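PDB 4ITL: tetraacyldisaccharide 4'-kinase from Aquifex aeolicus, which probably transfers the gamma-phosphate of ATP to the 4'-position of a tetraacyldisaccharide 1-phosphate, forming lipid IVA, the final step of lipid IVA biosynthesis. Local coordinates for residues 152-157 with 184-189; 203-208 with 299-304; 222-227 with 272-277. All coordinates share one frame; numbering follows the deposited sequence.

Contact 1: residues 152-157 with 184-189; sequences ILLLKK and VLTYQE. With ACP (phosphomethylphosphonic acid adenylate ester), chain B.
V184 N donates to L153 O at 2.9 Å, and L155 N donates to V184 O at 3.0 Å. The backbones are neighbouring parallel strands of a P-loop NTPase sheet, 150-155 and 182-185. L155 is gripped by two bonds: besides the one from its N, its O takes T186 N at 2.9 Å. Next along the chain, Y187 OH donates a hydrogen bond to O1A of the bound nucleotide analogue ACP, 2.6 Å away. O1A lies at the edge of the Y187 ring, near its plane.

T186 OG1 sits between its own backbone N and carbonyl carbon (chi1 58°). There it lies near L155 O and is hydrogen-bonded to S49 O of the predicted ATP-binding loop. K156 NZ bonds to G48 O of the same loop. The K156 chain runs extended alongside Y187, with CD 3.9 Å from Y187 CE2. Both lysine and threonine thus tie these segments to the nucleotide loop.

A water bridges K157 N and T186 O. On the face carrying L154 and V184 the packing is apolar. Helix 51-61 covers it through F54. The side chains of T186 and L154 cross at about a right angle, with CG2 against CG. L154 CD1 lies 3.9 Å from V184 CB, and I152 CG2 is 3.7 Å from V184 CG2.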
loop_
_atom_site.group_PDB
_atom_site.type_symbol
_atom_site.label_atom_id
_atom_site.label_comp_id
_atom_site.label_asym_id
_atom_site.label_seq_id
_atom_site.Cartn_x
_atom_site.Cartn_y
_atom_site.Cartn_z
ATOM N N ILE A 152 -6.351 -10.478 4.555
ATOM C CA ILE A 152 -5.150 -10.787 3.809
ATOM C C ILE A 152 -3.953 -10.107 4.441
ATOM O O ILE A 152 -3.951 -8.894 4.617
ATOM C CB ILE A 152 -5.233 -10.286 2.343
ATOM C CG1 ILE A 152 -6.436 -10.953 1.643
ATOM C CG2 ILE A 152 -3.933 -10.628 1.619
ATOM C CD1 ILE A 152 -6.775 -10.417 0.252
ATOM N N LEU A 153 -2.961 -10.912 4.792
ATOM C CA LEU A 153 -1.728 -10.420 5.398
ATOM C C LEU A 153 -0.554 -10.522 4.431
ATOM O O LEU A 153 -0.248 -11.590 3.915
ATOM C CB LEU A 153 -1.380 -11.256 6.635
ATOM C CG LEU A 153 -0.146 -10.847 7.461
ATOM C CD1 LEU A 153 -0.299 -9.409 7.964
ATOM C CD2 LEU A 153 0.049 -11.806 8.597
ATOM N N LEU A 154 0.124 -9.407 4.255
ATOM C CA LEU A 154 1.351 -9.328 3.472
ATOM C C LEU A 154 2.570 -9.472 4.381
ATOM O O LEU A 154 2.665 -8.894 5.456
ATOM C CB LEU A 154 1.407 -7.996 2.672
ATOM C CG LEU A 154 0.611 -7.925 1.350
ATOM C CD1 LEU A 154 -0.830 -8.265 1.546
ATOM C CD2 LEU A 154 0.675 -6.578 0.699
ATOM N N LEU A 155 3.507 -10.298 3.944
ATOM C CA LEU A 155 4.720 -10.526 4.685
ATOM C C LEU A 155 5.908 -10.391 3.733
ATOM O O LEU A 155 5.846 -10.859 2.594
ATOM C CB LEU A 155 4.736 -11.947 5.217
ATOM C CG LEU A 155 3.803 -12.420 6.330
ATOM C CD1 LEU A 155 3.830 -13.970 6.435
ATOM C CD2 LEU A 155 4.244 -11.769 7.631
ATOM N N LYS A 156 7.009 -9.843 4.220
ATOM C CA LYS A 156 8.230 -9.783 3.422
ATOM C C LYS A 156 9.334 -10.466 4.210
ATOM O O LYS A 156 9.233 -10.626 5.426
ATOM C CB LYS A 156 8.576 -8.323 3.079
ATOM C CG LYS A 156 8.927 -7.488 4.307
ATOM C CD LYS A 156 9.119 -5.998 3.983
ATOM C CE LYS A 156 9.473 -5.243 5.247
ATOM N NZ LYS A 156 9.528 -3.764 5.078
ATOM N N LYS A 157 10.362 -10.920 3.505
ATOM C CA LYS A 157 11.388 -11.766 4.085
ATOM C C LYS A 157 11.942 -11.222 5.396
ATOM O O LYS A 157 12.159 -11.963 6.378
ATOM C CB LYS A 157 12.550 -11.905 3.110
ATOM C CG LYS A 157 13.666 -12.778 3.681
ATOM C CD LYS A 157 14.763 -12.925 2.646
ATOM C CE LYS A 157 15.833 -13.861 3.128
ATOM N NZ LYS A 157 16.713 -14.329 1.978
ATOM N N VAL A 184 0.261 -13.212 1.571
ATOM C CA VAL A 184 0.874 -12.823 0.311
ATOM C C VAL A 184 2.347 -12.566 0.598
ATOM O O VAL A 184 2.669 -11.719 1.410
ATOM C CB VAL A 184 0.195 -11.580 -0.277
ATOM C CG1 VAL A 184 0.980 -11.036 -1.547
ATOM C CG2 VAL A 184 -1.267 -11.910 -0.609
ATOM N N LEU A 185 3.241 -13.326 -0.029
ATOM C CA LEU A 185 4.660 -13.166 0.225
ATOM C C LEU A 185 5.233 -12.163 -0.778
ATOM O O LEU A 185 5.398 -12.475 -1.978
ATOM C CB LEU A 185 5.380 -14.513 0.152
ATOM C CG LEU A 185 4.692 -15.678 0.890
ATOM C CD1 LEU A 185 5.453 -17.034 0.781
ATOM C CD2 LEU A 185 4.486 -15.342 2.329
ATOM N N THR A 186 5.504 -10.954 -0.295
ATOM C CA THR A 186 5.855 -9.834 -1.194
ATOM C C THR A 186 7.344 -9.570 -1.444
ATOM O O THR A 186 8.247 -10.187 -0.851
ATOM C CB THR A 186 5.282 -8.497 -0.684
ATOM O OG1 THR A 186 5.795 -8.276 0.626
ATOM C CG2 THR A 186 3.801 -8.558 -0.612
ATOM N N TYR A 187 7.576 -8.628 -2.363
ATOM C CA TYR A 187 8.901 -8.251 -2.806
ATOM C C TYR A 187 9.708 -9.409 -3.307
ATOM O O TYR A 187 10.931 -9.425 -3.129
ATOM C CB TYR A 187 9.686 -7.556 -1.688
ATOM C CG TYR A 187 9.098 -6.249 -1.231
ATOM C CD1 TYR A 187 8.101 -5.606 -1.954
ATOM C CD2 TYR A 187 9.524 -5.661 -0.055
ATOM C CE1 TYR A 187 7.580 -4.404 -1.518
ATOM C CE2 TYR A 187 9.014 -4.475 0.390
ATOM C CZ TYR A 187 8.038 -3.834 -0.335
ATOM O OH TYR A 187 7.535 -2.620 0.145
ATOM N N GLN A 188 9.061 -10.379 -3.955
ATOM C CA GLN A 188 9.784 -11.577 -4.417
ATOM C C GLN A 188 10.860 -11.252 -5.468
ATOM O O GLN A 188 11.844 -11.988 -5.569
ATOM C CB GLN A 188 8.809 -12.617 -4.999
ATOM C CG GLN A 188 7.847 -13.252 -3.969
ATOM C CD GLN A 188 8.588 -14.138 -2.972
ATOM O OE1 GLN A 188 9.575 -14.747 -3.321
ATOM N NE2 GLN A 188 8.142 -14.162 -1.723
ATOM N N GLU A 189 10.676 -10.170 -6.244
ATOM C CA GLU A 189 11.641 -9.794 -7.292
ATOM C C GLU A 189 12.931 -9.193 -6.710
ATOM O O GLU A 189 13.915 -9.106 -7.386
ATOM C CB GLU A 189 11.004 -8.828 -8.320
ATOM C CG GLU A 189 10.665 -7.400 -7.828
ATOM C CD GLU A 189 9.648 -7.327 -6.641
ATOM O OE1 GLU A 189 8.705 -8.157 -6.531
ATOM O OE2 GLU A 189 9.790 -6.417 -5.809
HETATM P PG ACP B . 3.015 1.900 3.617
HETATM O O1G ACP B . 2.306 3.153 4.091
HETATM O O2G ACP B . 2.989 0.752 4.649
HETATM O O3G ACP B . 4.508 2.276 3.358
HETATM P PB ACP B . 3.134 0.268 1.067
HETATM O O1B ACP B . 2.243 -0.032 -0.121
HETATM O O2B ACP B . 3.254 -1.040 1.848
HETATM C C3B ACP B . 2.153 1.445 2.053
HETATM P PA ACP B . 5.427 0.486 -0.540
HETATM O O1A ACP B . 5.807 -0.930 -0.918
HETATM O O2A ACP B . 6.583 1.371 -0.239
HETATM O O3A ACP B . 4.648 0.633 0.866
HETATM O "O5'" ACP B . 4.582 1.096 -1.749
HETATM C "C5'" ACP B . 4.284 2.482 -1.728
HETATM C "C4'" ACP B . 4.268 3.059 -3.139
HETATM O "O4'" ACP B . 5.595 3.545 -3.351
HETATM C "C3'" ACP B . 4.007 2.117 -4.265
HETATM O "O3'" ACP B . 2.694 1.959 -4.583
HETATM C "C2'" ACP B . 4.766 2.759 -5.380
HETATM O "O2'" ACP B . 4.143 3.840 -6.001
HETATM C "C1'" ACP B . 5.965 3.238 -4.658
HETATM N N9 ACP B . 7.089 2.306 -4.659
HETATM C C8 ACP B . 7.621 1.639 -3.605
HETATM N N7 ACP B . 8.665 0.898 -4.036
HETATM C C5 ACP B . 8.829 1.110 -5.349
HETATM C C6 ACP B . 9.718 0.637 -6.315
HETATM N N6 ACP B . 10.753 -0.299 -5.952
HETATM N N1 ACP B . 9.591 1.037 -7.586
HETATM C C2 ACP B . 8.612 1.893 -7.969
HETATM N N3 ACP B . 7.728 2.386 -7.074
HETATM C C4 ACP B . 7.817 2.001 -5.773
HETATM O O HOH W 1 10.697 -10.187 0.558
#

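Contact 2: residues 203-208 with 299-304; sequences KMFREF and KLEREE. With ACP (phosphomethylphosphonic acid adenylate ester), chain B.
K203 and E301 both place CG anti to their carbonyl carbon (chi1 -71° and -64°), and both chains then run extended. They lie side by side and point the same way. The E301 carboxylate rests along the lysine methylenes, with OE2 3.6 Å from K203 CD. K203 NZ is 4.3 Å from E301 OE2, too far for an ion pair. Its ion-pair partner is E194.

Behind them, strands 201-212 and 291-300 pair antiparallel. F205 and K299 form a hydrogen-bonded pair. F205 N donates to K299 O, and K299 N to F205 O, each at 2.9 Å. M204 and L300 form the next, non-hydrogen-bonded pair. E301 N, just past the strand end, donates to K203 O at 3.1 Å.

L300 CD1 reaches M204 CB at 4.1 Å, on the face that helix 51-61 covers with F54. The other face carries F205 and K299. There E301 OE2 stands at the edge of the F205 ring, with the carboxylate and ring planes 29° apart. E207 OE1 and K299 NZ form a long salt bridge of 4.0 Å.

R206 and F208 point to the nucleotide. R206 NH1 is 3.3 Å from ACP N7, and the edge of its guanidinium faces that atom. E189 and Q240 hold the same guanidinium. The chemistry is therefore divided. Backbone bonds and the M204-L300 packing join the strands, and one long ion pair at the surface probably adds little. Strand 201-212 also offers an arginine and a phenylalanine to the adenine.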
loop_
_atom_site.group_PDB
_atom_site.type_symbol
_atom_site.label_atom_id
_atom_site.label_comp_id
_atom_site.label_asym_id
_atom_site.label_seq_id
_atom_site.Cartn_x
_atom_site.Cartn_y
_atom_site.Cartn_z
ATOM N N LYS A 203 2.720 -15.918 -3.710
ATOM C CA LYS A 203 3.850 -15.014 -3.928
ATOM C C LYS A 203 3.475 -13.829 -4.820
ATOM O O LYS A 203 2.794 -13.999 -5.850
ATOM C CB LYS A 203 4.987 -15.800 -4.585
ATOM C CG LYS A 203 5.671 -16.786 -3.669
ATOM C CD LYS A 203 6.970 -17.251 -4.337
ATOM C CE LYS A 203 7.633 -18.383 -3.593
ATOM N NZ LYS A 203 8.541 -19.079 -4.532
ATOM N N MET A 204 3.915 -12.629 -4.432
ATOM C CA MET A 204 3.677 -11.420 -5.230
ATOM C C MET A 204 4.971 -10.884 -5.832
ATOM O O MET A 204 5.975 -10.750 -5.128
ATOM C CB MET A 204 3.095 -10.311 -4.368
ATOM C CG MET A 204 2.872 -9.019 -5.107
ATOM S SD MET A 204 1.956 -7.882 -4.058
ATOM C CE MET A 204 2.880 -6.391 -4.242
ATOM N N PHE A 205 4.927 -10.575 -7.123
ATOM C CA PHE A 205 6.080 -10.041 -7.857
ATOM C C PHE A 205 5.724 -8.682 -8.470
ATOM O O PHE A 205 4.604 -8.477 -8.937
ATOM C CB PHE A 205 6.488 -10.986 -8.990
ATOM C CG PHE A 205 7.151 -12.262 -8.517
ATOM C CD1 PHE A 205 8.536 -12.374 -8.460
ATOM C CD2 PHE A 205 6.390 -13.350 -8.151
ATOM C CE1 PHE A 205 9.142 -13.588 -8.046
ATOM C CE2 PHE A 205 6.981 -14.542 -7.756
ATOM C CZ PHE A 205 8.356 -14.656 -7.699
ATOM N N ARG A 206 6.674 -7.753 -8.439
ATOM C CA ARG A 206 6.543 -6.492 -9.135
ATOM C C ARG A 206 7.358 -6.571 -10.402
ATOM O O ARG A 206 8.582 -6.791 -10.356
ATOM C CB ARG A 206 7.005 -5.334 -8.250
ATOM C CG ARG A 206 6.078 -5.126 -7.051
ATOM C CD ARG A 206 6.543 -4.010 -6.128
ATOM N NE ARG A 206 7.886 -4.285 -5.657
ATOM C CZ ARG A 206 8.617 -3.425 -4.965
ATOM N NH1 ARG A 206 8.115 -2.251 -4.629
ATOM N NH2 ARG A 206 9.850 -3.738 -4.612
ATOM N N GLU A 207 6.678 -6.441 -11.541
ATOM C CA GLU A 207 7.371 -6.527 -12.847
ATOM C C GLU A 207 7.605 -5.098 -13.351
ATOM O O GLU A 207 6.679 -4.406 -13.790
ATOM C CB GLU A 207 6.522 -7.319 -13.832
ATOM C CG GLU A 207 7.092 -7.546 -15.230
ATOM C CD GLU A 207 5.970 -7.773 -16.226
ATOM O OE1 GLU A 207 5.890 -8.853 -16.824
ATOM O OE2 GLU A 207 5.133 -6.868 -16.393
ATOM N N PHE A 208 8.846 -4.649 -13.236
ATOM C CA PHE A 208 9.212 -3.286 -13.565
ATOM C C PHE A 208 9.336 -3.144 -15.052
ATOM O O PHE A 208 10.300 -3.576 -15.627
ATOM C CB PHE A 208 10.521 -2.950 -12.876
ATOM C CG PHE A 208 10.368 -2.858 -11.422
ATOM C CD1 PHE A 208 10.699 -3.934 -10.618
ATOM C CD2 PHE A 208 9.774 -1.737 -10.851
ATOM C CE1 PHE A 208 10.492 -3.882 -9.251
ATOM C CE2 PHE A 208 9.564 -1.672 -9.484
ATOM C CZ PHE A 208 9.924 -2.750 -8.678
ATOM N N LYS A 299 2.051 -8.993 -10.193
ATOM C CA LYS A 299 1.650 -10.300 -10.591
ATOM C C LYS A 299 1.630 -11.273 -9.422
ATOM O O LYS A 299 2.506 -11.252 -8.607
ATOM C CB LYS A 299 2.572 -10.790 -11.679
ATOM C CG LYS A 299 2.685 -9.845 -12.839
ATOM C CD LYS A 299 3.409 -10.472 -13.972
ATOM C CE LYS A 299 2.452 -11.309 -14.773
ATOM N NZ LYS A 299 2.929 -11.446 -16.148
ATOM N N LEU A 300 0.603 -12.100 -9.370
ATOM C CA LEU A 300 0.400 -13.066 -8.297
ATOM C C LEU A 300 0.419 -14.496 -8.803
ATOM O O LEU A 300 -0.255 -14.794 -9.738
ATOM C CB LEU A 300 -0.964 -12.829 -7.634
ATOM C CG LEU A 300 -1.143 -11.919 -6.459
ATOM C CD1 LEU A 300 -0.321 -12.367 -5.312
ATOM C CD2 LEU A 300 -0.899 -10.481 -6.810
ATOM N N GLU A 301 1.140 -15.382 -8.145
ATOM C CA GLU A 301 0.965 -16.822 -8.368
ATOM C C GLU A 301 -0.410 -17.324 -7.988
ATOM O O GLU A 301 -1.049 -16.825 -7.077
ATOM C CB GLU A 301 1.969 -17.609 -7.570
ATOM C CG GLU A 301 3.361 -17.348 -7.989
ATOM C CD GLU A 301 4.312 -18.237 -7.216
ATOM O OE1 GLU A 301 3.810 -19.003 -6.337
ATOM O OE2 GLU A 301 5.539 -18.175 -7.503
ATOM N N ARG A 302 -0.838 -18.355 -8.693
ATOM C CA ARG A 302 -2.105 -19.032 -8.431
ATOM C C ARG A 302 -3.270 -18.045 -8.336
ATOM O O ARG A 302 -4.078 -18.057 -7.399
ATOM C CB ARG A 302 -1.991 -19.972 -7.209
ATOM C CG ARG A 302 -1.432 -21.391 -7.560
ATOM C CD ARG A 302 -1.363 -22.340 -6.312
ATOM N NE ARG A 302 -0.571 -21.702 -5.251
ATOM C CZ ARG A 302 0.732 -21.901 -5.049
ATOM N NH1 ARG A 302 1.410 -22.771 -5.805
ATOM N NH2 ARG A 302 1.357 -21.242 -4.072
ATOM N N GLU A 303 -3.375 -17.211 -9.355
ATOM C CA GLU A 303 -4.354 -16.133 -9.359
ATOM C C GLU A 303 -5.765 -16.685 -9.362
ATOM O O GLU A 303 -6.681 -16.125 -8.754
ATOM C CB GLU A 303 -4.156 -15.276 -10.603
ATOM C CG GLU A 303 -5.150 -14.160 -10.733
ATOM C CD GLU A 303 -4.717 -13.132 -11.768
ATOM O OE1 GLU A 303 -3.817 -12.311 -11.446
ATOM O OE2 GLU A 303 -5.263 -13.169 -12.899
ATOM N N GLU A 304 -5.937 -17.789 -10.065
ATOM C CA GLU A 304 -7.248 -18.349 -10.209
ATOM C C GLU A 304 -7.690 -18.835 -8.823
ATOM O O GLU A 304 -8.836 -18.609 -8.419
ATOM C CB GLU A 304 -7.264 -19.447 -11.306
ATOM C CG GLU A 304 -7.025 -18.896 -12.744
ATOM C CD GLU A 304 -8.132 -17.943 -13.218
ATOM O OE1 GLU A 304 -9.327 -18.232 -12.994
ATOM O OE2 GLU A 304 -7.796 -16.879 -13.801
HETATM P PG ACP B . 3.015 1.900 3.617
HETATM O O1G ACP B . 2.306 3.153 4.091
HETATM O O2G ACP B . 2.989 0.752 4.649
HETATM O O3G ACP B . 4.508 2.276 3.358
HETATM P PB ACP B . 3.134 0.268 1.067
HETATM O O1B ACP B . 2.243 -0.032 -0.121
HETATM O O2B ACP B . 3.254 -1.040 1.848
HETATM C C3B ACP B . 2.153 1.445 2.053
HETATM P PA ACP B . 5.427 0.486 -0.540
HETATM O O1A ACP B . 5.807 -0.930 -0.918
HETATM O O2A ACP B . 6.583 1.371 -0.239
HETATM O O3A ACP B . 4.648 0.633 0.866
HETATM O "O5'" ACP B . 4.582 1.096 -1.749
HETATM C "C5'" ACP B . 4.284 2.482 -1.728
HETATM C "C4'" ACP B . 4.268 3.059 -3.139
HETATM O "O4'" ACP B . 5.595 3.545 -3.351
HETATM C "C3'" ACP B . 4.007 2.117 -4.265
HETATM O "O3'" ACP B . 2.694 1.959 -4.583
HETATM C "C2'" ACP B . 4.766 2.759 -5.380
HETATM O "O2'" ACP B . 4.143 3.840 -6.001
HETATM C "C1'" ACP B . 5.965 3.238 -4.658
HETATM N N9 ACP B . 7.089 2.306 -4.659
HETATM C C8 ACP B . 7.621 1.639 -3.605
HETATM N N7 ACP B . 8.665 0.898 -4.036
HETATM C C5 ACP B . 8.829 1.110 -5.349
HETATM C C6 ACP B . 9.718 0.637 -6.315
HETATM N N6 ACP B . 10.753 -0.299 -5.952
HETATM N N1 ACP B . 9.591 1.037 -7.586
HETATM C C2 ACP B . 8.612 1.893 -7.969
HETATM N N3 ACP B . 7.728 2.386 -7.074
HETATM C C4 ACP B . 7.817 2.001 -5.773
#

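Contact 3: residues 222-227 with 272-277; sequences DILKER and GEIYLT
G272 O accepts a hydrogen bond from R227 NH2 at 3.3 Å. The N-H...O angle is 136°, so the bond is bent. The oxygen lies in the guanidinium plane, at its edge. G272 has a positive phi. At these angles a side chain would press on the carbonyl oxygen of the preceding residue, so a residue without one sits easily here.

E273 turns away from the 222-227 loop, and its carboxylate forms a salt bridge with K253.

I274 centres the packing. Its CG1 lies under one face of the R227 guanidinium, toward the rim, and is 3.4 Å from NH2. The two side chains cross at about a right angle. The R227 chain bends at chi2 and chi3 (-64° and -84°), which folds the guanidinium back over the isoleucine. Replacing the arginine by an alanine removes this flat cover and is likely to leave I274 CG1 less shielded and G272 O without this partner. The end of the same branch, CD1, is 4.4 Å from I223 CD1; the other branch, CG2, is 4.4 Å from L224 CD2. F292 of strand 291-300 packs on I223 and I274.

Y275 points away from the loop and meets F267 edge-to-face.

L276 comes back toward the loop. Its CD1 is 4.2 Å from L224 CD1, and L211 of strand 201-212 touches both leucines.

The contact packs the loop before strand 229-234 against the segment 272-277. It lies away from the annotated ATP site, though the L276 side chain is about 8 Å from the bound ACP. Its chemistry is mainly apolar, with I274 and the leucines buried. A single bent hydrogen bond from R227 lies at the more exposed end, so hydrophobic burial probably carries most of the join.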
loop_
_atom_site.group_PDB
_atom_site.type_symbol
_atom_site.label_atom_id
_atom_site.label_comp_id
_atom_site.label_asym_id
_atom_site.label_seq_id
_atom_site.Cartn_x
_atom_site.Cartn_y
_atom_site.Cartn_z
ATOM N N ASP A 222 13.934 4.815 -23.858
ATOM C CA ASP A 222 15.048 5.345 -24.663
ATOM C C ASP A 222 15.685 6.558 -23.984
ATOM O O ASP A 222 16.856 6.872 -24.214
ATOM C CB ASP A 222 14.615 5.767 -26.083
ATOM C CG ASP A 222 13.800 4.706 -26.801
ATOM O OD1 ASP A 222 14.071 3.499 -26.610
ATOM O OD2 ASP A 222 12.879 5.095 -27.562
ATOM N N ILE A 223 14.896 7.255 -23.173
ATOM C CA ILE A 223 15.378 8.464 -22.519
ATOM C C ILE A 223 16.432 8.133 -21.452
ATOM O O ILE A 223 17.365 8.901 -21.240
ATOM C CB ILE A 223 14.210 9.270 -21.893
ATOM C CG1 ILE A 223 14.713 10.623 -21.381
ATOM C CG2 ILE A 223 13.542 8.466 -20.769
ATOM C CD1 ILE A 223 13.611 11.592 -21.010
ATOM N N LEU A 224 16.280 6.997 -20.777
ATOM C CA LEU A 224 17.235 6.596 -19.745
ATOM C C LEU A 224 18.490 5.934 -20.319
ATOM O O LEU A 224 19.244 5.289 -19.590
ATOM C CB LEU A 224 16.578 5.637 -18.760
ATOM C CG LEU A 224 15.522 6.231 -17.821
ATOM C CD1 LEU A 224 14.871 5.131 -16.995
ATOM C CD2 LEU A 224 16.137 7.268 -16.905
ATOM N N LYS A 225 18.713 6.085 -21.618
ATOM C CA LYS A 225 19.851 5.437 -22.244
ATOM C C LYS A 225 20.989 6.407 -22.413
ATOM O O LYS A 225 20.847 7.474 -23.018
ATOM C CB LYS A 225 19.487 4.849 -23.599
ATOM C CG LYS A 225 20.705 4.542 -24.463
ATOM C CD LYS A 225 21.781 3.796 -23.680
ATOM C CE LYS A 225 22.776 3.079 -24.572
ATOM N NZ LYS A 225 24.173 3.339 -24.110
ATOM N N GLU A 226 22.132 5.998 -21.881
ATOM C CA GLU A 226 23.347 6.780 -21.947
ATOM C C GLU A 226 23.158 8.049 -21.169
ATOM O O GLU A 226 23.797 9.072 -21.432
ATOM C CB GLU A 226 23.702 7.096 -23.378
ATOM C CG GLU A 226 25.144 7.451 -23.533
ATOM C CD GLU A 226 25.636 7.101 -24.907
ATOM O OE1 GLU A 226 24.963 6.253 -25.548
ATOM O OE2 GLU A 226 26.674 7.669 -25.341
ATOM N N ARG A 227 22.250 7.965 -20.212
ATOM C CA ARG A 227 22.074 9.005 -19.248
ATOM C C ARG A 227 22.356 8.354 -17.912
ATOM O O ARG A 227 22.002 7.212 -17.684
ATOM C CB ARG A 227 20.649 9.546 -19.329
ATOM C CG ARG A 227 20.244 9.978 -20.744
ATOM C CD ARG A 227 21.088 11.137 -21.252
ATOM N NE ARG A 227 20.593 12.435 -20.793
ATOM C CZ ARG A 227 21.057 13.103 -19.735
ATOM N NH1 ARG A 227 22.049 12.613 -18.997
ATOM N NH2 ARG A 227 20.527 14.279 -19.407
ATOM N N GLY A 272 19.249 20.335 -16.949
ATOM C CA GLY A 272 20.100 19.398 -17.670
ATOM C C GLY A 272 20.105 17.990 -17.082
ATOM O O GLY A 272 20.626 17.071 -17.692
ATOM N N GLU A 273 19.525 17.811 -15.899
ATOM C CA GLU A 273 19.589 16.500 -15.227
ATOM C C GLU A 273 18.307 15.737 -15.427
ATOM O O GLU A 273 17.256 16.326 -15.618
ATOM C CB GLU A 273 19.843 16.636 -13.715
ATOM C CG GLU A 273 21.194 17.258 -13.382
ATOM C CD GLU A 273 22.378 16.366 -13.770
ATOM O OE1 GLU A 273 22.211 15.134 -13.870
ATOM O OE2 GLU A 273 23.484 16.895 -13.972
ATOM N N ILE A 274 18.407 14.415 -15.371
ATOM C CA ILE A 274 17.235 13.543 -15.432
ATOM C C ILE A 274 17.068 12.870 -14.081
ATOM O O ILE A 274 18.029 12.320 -13.543
ATOM C CB ILE A 274 17.398 12.418 -16.474
ATOM C CG1 ILE A 274 17.795 12.967 -17.849
ATOM C CG2 ILE A 274 16.107 11.612 -16.565
ATOM C CD1 ILE A 274 16.654 13.679 -18.589
ATOM N N TYR A 275 15.845 12.922 -13.558
ATOM C CA TYR A 275 15.508 12.425 -12.239
ATOM C C TYR A 275 14.572 11.246 -12.368
ATOM O O TYR A 275 13.657 11.263 -13.205
ATOM C CB TYR A 275 14.810 13.512 -11.441
ATOM C CG TYR A 275 15.710 14.652 -11.077
ATOM C CD1 TYR A 275 16.474 14.601 -9.922
ATOM C CD2 TYR A 275 15.813 15.783 -11.890
ATOM C CE1 TYR A 275 17.333 15.657 -9.585
ATOM C CE2 TYR A 275 16.658 16.833 -11.560
ATOM C CZ TYR A 275 17.413 16.760 -10.407
ATOM O OH TYR A 275 18.251 17.791 -10.061
ATOM N N LEU A 276 14.849 10.209 -11.584
ATOM C CA LEU A 276 14.049 8.996 -11.560
ATOM C C LEU A 276 13.573 8.690 -10.146
ATOM O O LEU A 276 14.352 8.685 -9.202
ATOM C CB LEU A 276 14.849 7.814 -12.102
ATOM C CG LEU A 276 14.096 6.497 -12.261
ATOM C CD1 LEU A 276 13.109 6.564 -13.408
ATOM C CD2 LEU A 276 15.063 5.349 -12.457
ATOM N N THR A 277 12.282 8.421 -10.026
ATOM C CA THR A 277 11.592 8.397 -8.742
ATOM C C THR A 277 10.421 7.434 -8.846
ATOM O O THR A 277 10.309 6.709 -9.826
ATOM C CB THR A 277 11.128 9.792 -8.299
ATOM O OG1 THR A 277 10.740 9.748 -6.925
ATOM C CG2 THR A 277 9.977 10.274 -9.137
#

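In the fold
Contacts 1 and 2 sit side by side, with centres 10 Å apart. They meet where strand 182-185 pairs with strand 201-212, next in the chain. L185 O lies 2.9 Å from M204 N, a probable hydrogen bond, and E189 OE2 makes a 2.9 Å salt bridge to R206 NE. Both contacts touch ACP: contact 1 at a phosphate oxygen, contact 2 at the adenine. Contact 3 lies about 30 Å and 28 Å from them, centre to centre. Along the chain contact 1 closes before contact 2 opens, and both segments of contact 3 come between those of contact 2. Strand 275-277 neighbours strand 291-300, so the outlying part is connected through strands to the nucleotide site.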